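PDB 5DLL: aminopeptidase N from Francisella tularensis subsp. tularensis, which is a zinc-dependent M1-family aminopeptidase that removes N-terminal amino acids, preferably alanine, from peptides and probably takes part in degrading intracellular peptides. Local coordinates for residues Y21-L33 and N47-T61. Residues are numbered along the deposited sequence; the frame is centred on the assembly and turned at random.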
loop_
_atom_site.group_PDB
_atom_site.type_symbol
_atom_site.label_atom_id
_atom_site.label_comp_id
_atom_site.label_asym_id
_atom_site.label_seq_id
_atom_site.Cartn_x
_atom_site.Cartn_y
_atom_site.Cartn_z
ATOM N N TYR A 21 3.956 6.605 -28.060
ATOM C CA TYR A 21 4.924 7.483 -27.408
ATOM C C TYR A 21 5.912 8.074 -28.414
ATOM O O TYR A 21 6.520 7.353 -29.208
ATOM C CB TYR A 21 5.695 6.776 -26.278
ATOM C CG TYR A 21 6.835 7.629 -25.734
ATOM C CD1 TYR A 21 6.610 8.597 -24.745
ATOM C CD2 TYR A 21 8.131 7.499 -26.238
ATOM C CE1 TYR A 21 7.647 9.389 -24.265
ATOM C CE2 TYR A 21 9.169 8.290 -25.766
ATOM C CZ TYR A 21 8.923 9.232 -24.784
ATOM O OH TYR A 21 9.963 10.006 -24.327
ATOM N N LYS A 22 6.034 9.399 -28.376
ATOM C CA LYS A 22 7.084 10.126 -29.073
ATOM C C LYS A 22 7.778 11.015 -28.052
ATOM O O LYS A 22 7.106 11.635 -27.223
ATOM C CB LYS A 22 6.502 11.005 -30.181
ATOM C CG LYS A 22 6.392 10.339 -31.542
ATOM C CD LYS A 22 5.881 11.336 -32.573
ATOM C CE LYS A 22 5.565 10.678 -33.908
ATOM N NZ LYS A 22 6.790 10.308 -34.669
ATOM N N PRO A 23 9.121 11.091 -28.100
ATOM C CA PRO A 23 9.772 12.044 -27.207
ATOM C C PRO A 23 9.345 13.470 -27.535
ATOM O O PRO A 23 9.010 13.765 -28.684
ATOM C CB PRO A 23 11.266 11.841 -27.484
ATOM C CG PRO A 23 11.339 11.167 -28.807
ATOM C CD PRO A 23 10.088 10.357 -28.935
ATOM N N SER A 24 9.336 14.335 -26.527
ATOM C CA SER A 24 9.033 15.747 -26.730
ATOM C C SER A 24 10.018 16.347 -27.732
ATOM O O SER A 24 11.214 16.082 -27.652
ATOM C CB SER A 24 9.121 16.499 -25.405
ATOM O OG SER A 24 8.729 17.847 -25.565
ATOM N N ASN A 25 9.514 17.137 -28.679
ATOM C CA ASN A 25 10.382 17.783 -29.671
ATOM C C ASN A 25 11.217 18.934 -29.096
ATOM O O ASN A 25 12.219 19.328 -29.691
ATOM C CB ASN A 25 9.588 18.233 -30.916
ATOM C CG ASN A 25 8.634 19.386 -30.643
ATOM O OD1 ASN A 25 8.230 19.629 -29.508
ATOM N ND2 ASN A 25 8.261 20.099 -31.701
ATOM N N TYR A 26 10.807 19.459 -27.943
ATOM C CA TYR A 26 11.591 20.462 -27.216
ATOM C C TYR A 26 11.756 20.050 -25.755
ATOM O O TYR A 26 10.893 19.364 -25.197
ATOM C CB TYR A 26 10.946 21.850 -27.348
ATOM C CG TYR A 26 11.224 22.470 -28.700
ATOM C CD1 TYR A 26 12.366 23.238 -28.909
ATOM C CD2 TYR A 26 10.373 22.256 -29.780
ATOM C CE1 TYR A 26 12.646 23.788 -30.149
ATOM C CE2 TYR A 26 10.647 22.803 -31.026
ATOM C CZ TYR A 26 11.786 23.566 -31.204
ATOM O OH TYR A 26 12.073 24.119 -32.431
ATOM N N LEU A 27 12.878 20.452 -25.156
ATOM C CA LEU A 27 13.225 20.074 -23.782
ATOM C C LEU A 27 13.571 21.284 -22.922
ATOM O O LEU A 27 13.952 22.333 -23.435
ATOM C CB LEU A 27 14.403 19.098 -23.779
ATOM C CG LEU A 27 14.089 17.658 -24.197
ATOM C CD1 LEU A 27 15.378 16.906 -24.505
ATOM C CD2 LEU A 27 13.277 16.936 -23.127
ATOM N N ILE A 28 13.450 21.112 -21.608
ATOM C CA ILE A 28 13.686 22.184 -20.645
ATOM C C ILE A 28 14.864 21.813 -19.755
ATOM O O ILE A 28 14.846 20.783 -19.080
ATOM C CB ILE A 28 12.434 22.459 -19.781
ATOM C CG1 ILE A 28 11.225 22.716 -20.693
ATOM C CG2 ILE A 28 12.683 23.632 -18.830
ATOM C CD1 ILE A 28 9.929 23.021 -19.970
ATOM N N ASP A 29 15.887 22.661 -19.778
ATOM C CA ASP A 29 17.084 22.476 -18.973
ATOM C C ASP A 29 16.890 23.065 -17.580
ATOM O O ASP A 29 17.229 22.421 -16.581
ATOM C CB ASP A 29 18.290 23.134 -19.657
ATOM C CG ASP A 29 18.765 22.369 -20.891
ATOM O OD1 ASP A 29 18.322 21.215 -21.106
ATOM O OD2 ASP A 29 19.601 22.923 -21.643
ATOM N N GLU A 30 16.358 24.286 -17.524
ATOM C CA GLU A 30 16.149 25.000 -16.265
ATOM C C GLU A 30 14.792 25.687 -16.214
ATOM O O GLU A 30 14.238 26.076 -17.236
ATOM C CB GLU A 30 17.238 26.050 -16.043
ATOM C CG GLU A 30 18.651 25.503 -16.132
ATOM C CD GLU A 30 19.613 26.207 -15.200
ATOM O OE1 GLU A 30 19.556 27.447 -15.111
ATOM O OE2 GLU A 30 20.425 25.511 -14.552
ATOM N N THR A 31 14.282 25.852 -14.999
ATOM C CA THR A 31 12.993 26.483 -14.761
ATOM C C THR A 31 13.129 27.434 -13.573
ATOM O O THR A 31 13.434 27.003 -12.461
ATOM C CB THR A 31 11.929 25.414 -14.455
ATOM O OG1 THR A 31 11.848 24.493 -15.554
ATOM C CG2 THR A 31 10.566 26.053 -14.211
ATOM N N HIS A 32 12.936 28.726 -13.818
ATOM C CA HIS A 32 13.019 29.736 -12.764
ATOM C C HIS A 32 11.647 30.342 -12.536
ATOM O O HIS A 32 11.107 30.997 -13.423
ATOM C CB HIS A 32 14.012 30.834 -13.139
ATOM C CG HIS A 32 15.424 30.353 -13.246
ATOM N ND1 HIS A 32 15.833 29.462 -14.214
ATOM C CD2 HIS A 32 16.521 30.636 -12.506
ATOM C CE1 HIS A 32 17.120 29.215 -14.065
ATOM N NE2 HIS A 32 17.563 29.915 -13.035
ATOM N N LEU A 33 11.093 30.116 -11.348
ATOM C CA LEU A 33 9.762 30.596 -11.003
ATOM C C LEU A 33 9.822 31.662 -9.916
ATOM O O LEU A 33 10.715 31.647 -9.069
ATOM C CB LEU A 33 8.879 29.437 -10.524
ATOM C CG LEU A 33 8.904 28.147 -11.353
ATOM C CD1 LEU A 33 7.936 27.132 -10.765
ATOM C CD2 LEU A 33 8.585 28.417 -12.816
ATOM N N ASN A 47 10.644 31.664 -16.097
ATOM C CA ASN A 47 11.646 31.680 -17.152
ATOM C C ASN A 47 12.048 30.260 -17.501
ATOM O O ASN A 47 12.724 29.593 -16.722
ATOM C CB ASN A 47 12.879 32.464 -16.715
ATOM C CG ASN A 47 12.702 33.954 -16.861
ATOM O OD1 ASN A 47 13.446 34.602 -17.589
ATOM N ND2 ASN A 47 11.719 34.510 -16.164
ATOM N N LEU A 48 11.630 29.811 -18.677
ATOM C CA LEU A 48 11.890 28.457 -19.142
ATOM C C LEU A 48 13.032 28.500 -20.135
ATOM O O LEU A 48 12.923 29.151 -21.177
ATOM C CB LEU A 48 10.644 27.875 -19.824
ATOM C CG LEU A 48 9.573 27.257 -18.922
ATOM C CD1 LEU A 48 9.339 28.078 -17.664
ATOM C CD2 LEU A 48 8.276 27.073 -19.695
ATOM N N TYR A 49 14.125 27.812 -19.811
ATOM C CA TYR A 49 15.286 27.747 -20.698
ATOM C C TYR A 49 15.205 26.469 -21.512
ATOM O O TYR A 49 15.525 25.387 -21.036
ATOM C CB TYR A 49 16.581 27.867 -19.903
ATOM C CG TYR A 49 16.672 29.210 -19.214
ATOM C CD1 TYR A 49 17.199 30.313 -19.869
ATOM C CD2 TYR A 49 16.185 29.387 -17.927
ATOM C CE1 TYR A 49 17.263 31.549 -19.248
ATOM C CE2 TYR A 49 16.243 30.618 -17.304
ATOM C CZ TYR A 49 16.784 31.693 -17.968
ATOM O OH TYR A 49 16.841 32.911 -17.340
ATOM N N ILE A 50 14.759 26.633 -22.753
ATOM C CA ILE A 50 14.293 25.541 -23.592
ATOM C C ILE A 50 15.266 25.288 -24.740
ATOM O O ILE A 50 15.893 26.217 -25.256
ATOM C CB ILE A 50 12.897 25.886 -24.163
ATOM C CG1 ILE A 50 11.902 26.140 -23.021
ATOM C CG2 ILE A 50 12.386 24.784 -25.080
ATOM C CD1 ILE A 50 10.675 26.917 -23.441
ATOM N N VAL A 51 15.374 24.024 -25.142
ATOM C CA VAL A 51 16.251 23.630 -26.242
ATOM C C VAL A 51 15.591 22.558 -27.117
ATOM O O VAL A 51 14.856 21.703 -26.625
ATOM C CB VAL A 51 17.619 23.141 -25.713
ATOM C CG1 VAL A 51 17.491 21.795 -25.009
ATOM C CG2 VAL A 51 18.637 23.073 -26.842
ATOM N N ALA A 52 15.854 22.630 -28.420
ATOM C CA ALA A 52 15.324 21.667 -29.381
ATOM C C ALA A 52 15.859 20.270 -29.087
ATOM O O ALA A 52 17.059 20.105 -28.869
ATOM C CB ALA A 52 15.695 22.087 -30.795
ATOM N N ASN A 53 14.968 19.277 -29.078
ATOM C CA ASN A 53 15.335 17.893 -28.760
ATOM C C ASN A 53 15.793 17.121 -29.996
ATOM O O ASN A 53 15.003 16.862 -30.895
ATOM C CB ASN A 53 14.148 17.168 -28.115
ATOM C CG ASN A 53 14.491 15.756 -27.662
ATOM O OD1 ASN A 53 15.658 15.373 -27.600
ATOM N ND2 ASN A 53 13.468 14.974 -27.342
ATOM N N ARG A 54 17.060 16.718 -30.015
ATOM C CA ARG A 54 17.636 16.015 -31.167
ATOM C C ARG A 54 16.858 14.745 -31.549
ATOM O O ARG A 54 16.784 14.388 -32.728
ATOM C CB ARG A 54 19.113 15.677 -30.892
ATOM C CG ARG A 54 19.933 15.249 -32.108
ATOM C CD ARG A 54 19.770 16.183 -33.303
ATOM N NE ARG A 54 19.769 17.596 -32.916
ATOM C CZ ARG A 54 19.332 18.597 -33.681
ATOM N NH1 ARG A 54 18.859 18.370 -34.905
ATOM N NH2 ARG A 54 19.372 19.841 -33.220
ATOM N N GLU A 55 16.265 14.082 -30.556
ATOM C CA GLU A 55 15.515 12.841 -30.774
ATOM C C GLU A 55 14.143 13.036 -31.442
ATOM O O GLU A 55 13.492 12.054 -31.814
ATOM C CB GLU A 55 15.344 12.098 -29.442
ATOM C CG GLU A 55 16.656 11.628 -28.827
ATOM C CD GLU A 55 16.476 10.914 -27.495
ATOM O OE1 GLU A 55 15.322 10.776 -27.028
ATOM O OE2 GLU A 55 17.498 10.488 -26.912
ATOM N N ASN A 56 13.699 14.287 -31.580
ATOM C CA ASN A 56 12.454 14.608 -32.288
ATOM C C ASN A 56 12.486 16.024 -32.878
ATOM O O ASN A 56 12.298 16.999 -32.153
ATOM C CB ASN A 56 11.257 14.443 -31.343
ATOM C CG ASN A 56 9.930 14.783 -32.000
ATOM O OD1 ASN A 56 9.860 15.058 -33.194
ATOM N ND2 ASN A 56 8.866 14.757 -31.214
ATOM N N ARG A 57 12.721 16.125 -34.188
ATOM C CA ARG A 57 12.805 17.419 -34.877
ATOM C C ARG A 57 11.909 17.480 -36.120
ATOM O O ARG A 57 12.275 18.095 -37.124
ATOM C CB ARG A 57 14.255 17.713 -35.290
ATOM C CG ARG A 57 15.275 17.724 -34.160
ATOM C CD ARG A 57 14.977 18.756 -33.077
ATOM N NE ARG A 57 14.404 20.002 -33.588
ATOM C CZ ARG A 57 13.235 20.528 -33.215
ATOM N NH1 ARG A 57 12.463 19.939 -32.306
ATOM N NH2 ARG A 57 12.831 21.670 -33.759
ATOM N N GLU A 58 10.734 16.861 -36.050
ATOM C CA GLU A 58 9.826 16.816 -37.206
ATOM C C GLU A 58 9.086 18.140 -37.461
ATOM O O GLU A 58 8.549 18.349 -38.547
ATOM C CB GLU A 58 8.844 15.641 -37.092
ATOM C CG GLU A 58 7.794 15.756 -35.994
ATOM C CD GLU A 58 7.025 14.462 -35.778
ATOM O OE1 GLU A 58 7.299 13.469 -36.489
ATOM O OE2 GLU A 58 6.141 14.435 -34.896
ATOM N N ASN A 59 9.060 19.018 -36.459
ATOM C CA ASN A 59 8.592 20.397 -36.630
ATOM C C ASN A 59 9.147 21.311 -35.538
ATOM O O ASN A 59 9.720 20.838 -34.562
ATOM C CB ASN A 59 7.061 20.462 -36.645
ATOM C CG ASN A 59 6.444 20.199 -35.282
ATOM O OD1 ASN A 59 6.638 20.966 -34.338
ATOM N ND2 ASN A 59 5.682 19.121 -35.180
ATOM N N ASN A 60 8.956 22.616 -35.698
ATOM C CA ASN A 60 9.465 23.603 -34.740
ATOM C C ASN A 60 8.354 24.345 -33.999
ATOM O O ASN A 60 8.471 25.539 -33.710
ATOM C CB ASN A 60 10.369 24.603 -35.461
ATOM C CG ASN A 60 11.417 23.922 -36.318
ATOM O OD1 ASN A 60 11.812 22.779 -36.055
ATOM N ND2 ASN A 60 11.869 24.617 -37.352
ATOM N N THR A 61 7.277 23.628 -33.691
ATOM C CA THR A 61 6.173 24.186 -32.935
ATOM C C THR A 61 6.314 23.769 -31.479
ATOM O O THR A 61 6.484 22.589 -31.184
ATOM C CB THR A 61 4.812 23.698 -33.472
ATOM O OG1 THR A 61 4.629 24.164 -34.817
ATOM C CG2 THR A 61 3.666 24.212 -32.601
#
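Strands 26-36 and 42-52 form an antiparallel beta hairpin in the N-terminal domain of this M1 peptidase, and the contact covers its open end, where Tyr26 to His32 pair with Asn47 to Ala52, together with the loops beyond. The hairpin lies inside a larger mixed sheet, between strand 150-160, which bonds to 26-36, and strand 101-110, which pairs with 42-52. Leu27 and Val51 are a hydrogen-bonded pair, each N donating to the other's O at 2.8 Å. At Asp29 the first strand turns a corner: Tyr49 O takes the N-H of Asp29, while Tyr49 N donates to Glu30 O. Ile28 faces Ile50 but Thr31 faces Leu48, so the first strand has one extra residue here. Ile28 and Ile50 lie side by side on the buried face with Tyr26, Thr31 and Leu48; Thr31 OG1 is hydrogen-bonded to Tyr143.

Beyond the strands, side-chain amides hold loop to loop. Asn53 and Asn56, both ends of a type I turn, reach back to the carbonyls of Ser24 and Pro23. Asn56 ND2 meets Pro23 O at 2.7 Å, because a chi1 of 179° swings the amide away from its own N. The Tyr26 ring has Ala52 packed against CE1 by its CB at 3.6 Å. Over one ring face comes the bent Arg57 chain, its guanidinium off-centre in a cation-pi contact (CZ to ring centroid 4.5 Å). Asn25 ND2 bonds Thr61 O almost straight at 3.1 Å. Its second, more bent bond comes to Asn59 O from above the carbonyl plane, at 3.3 Å.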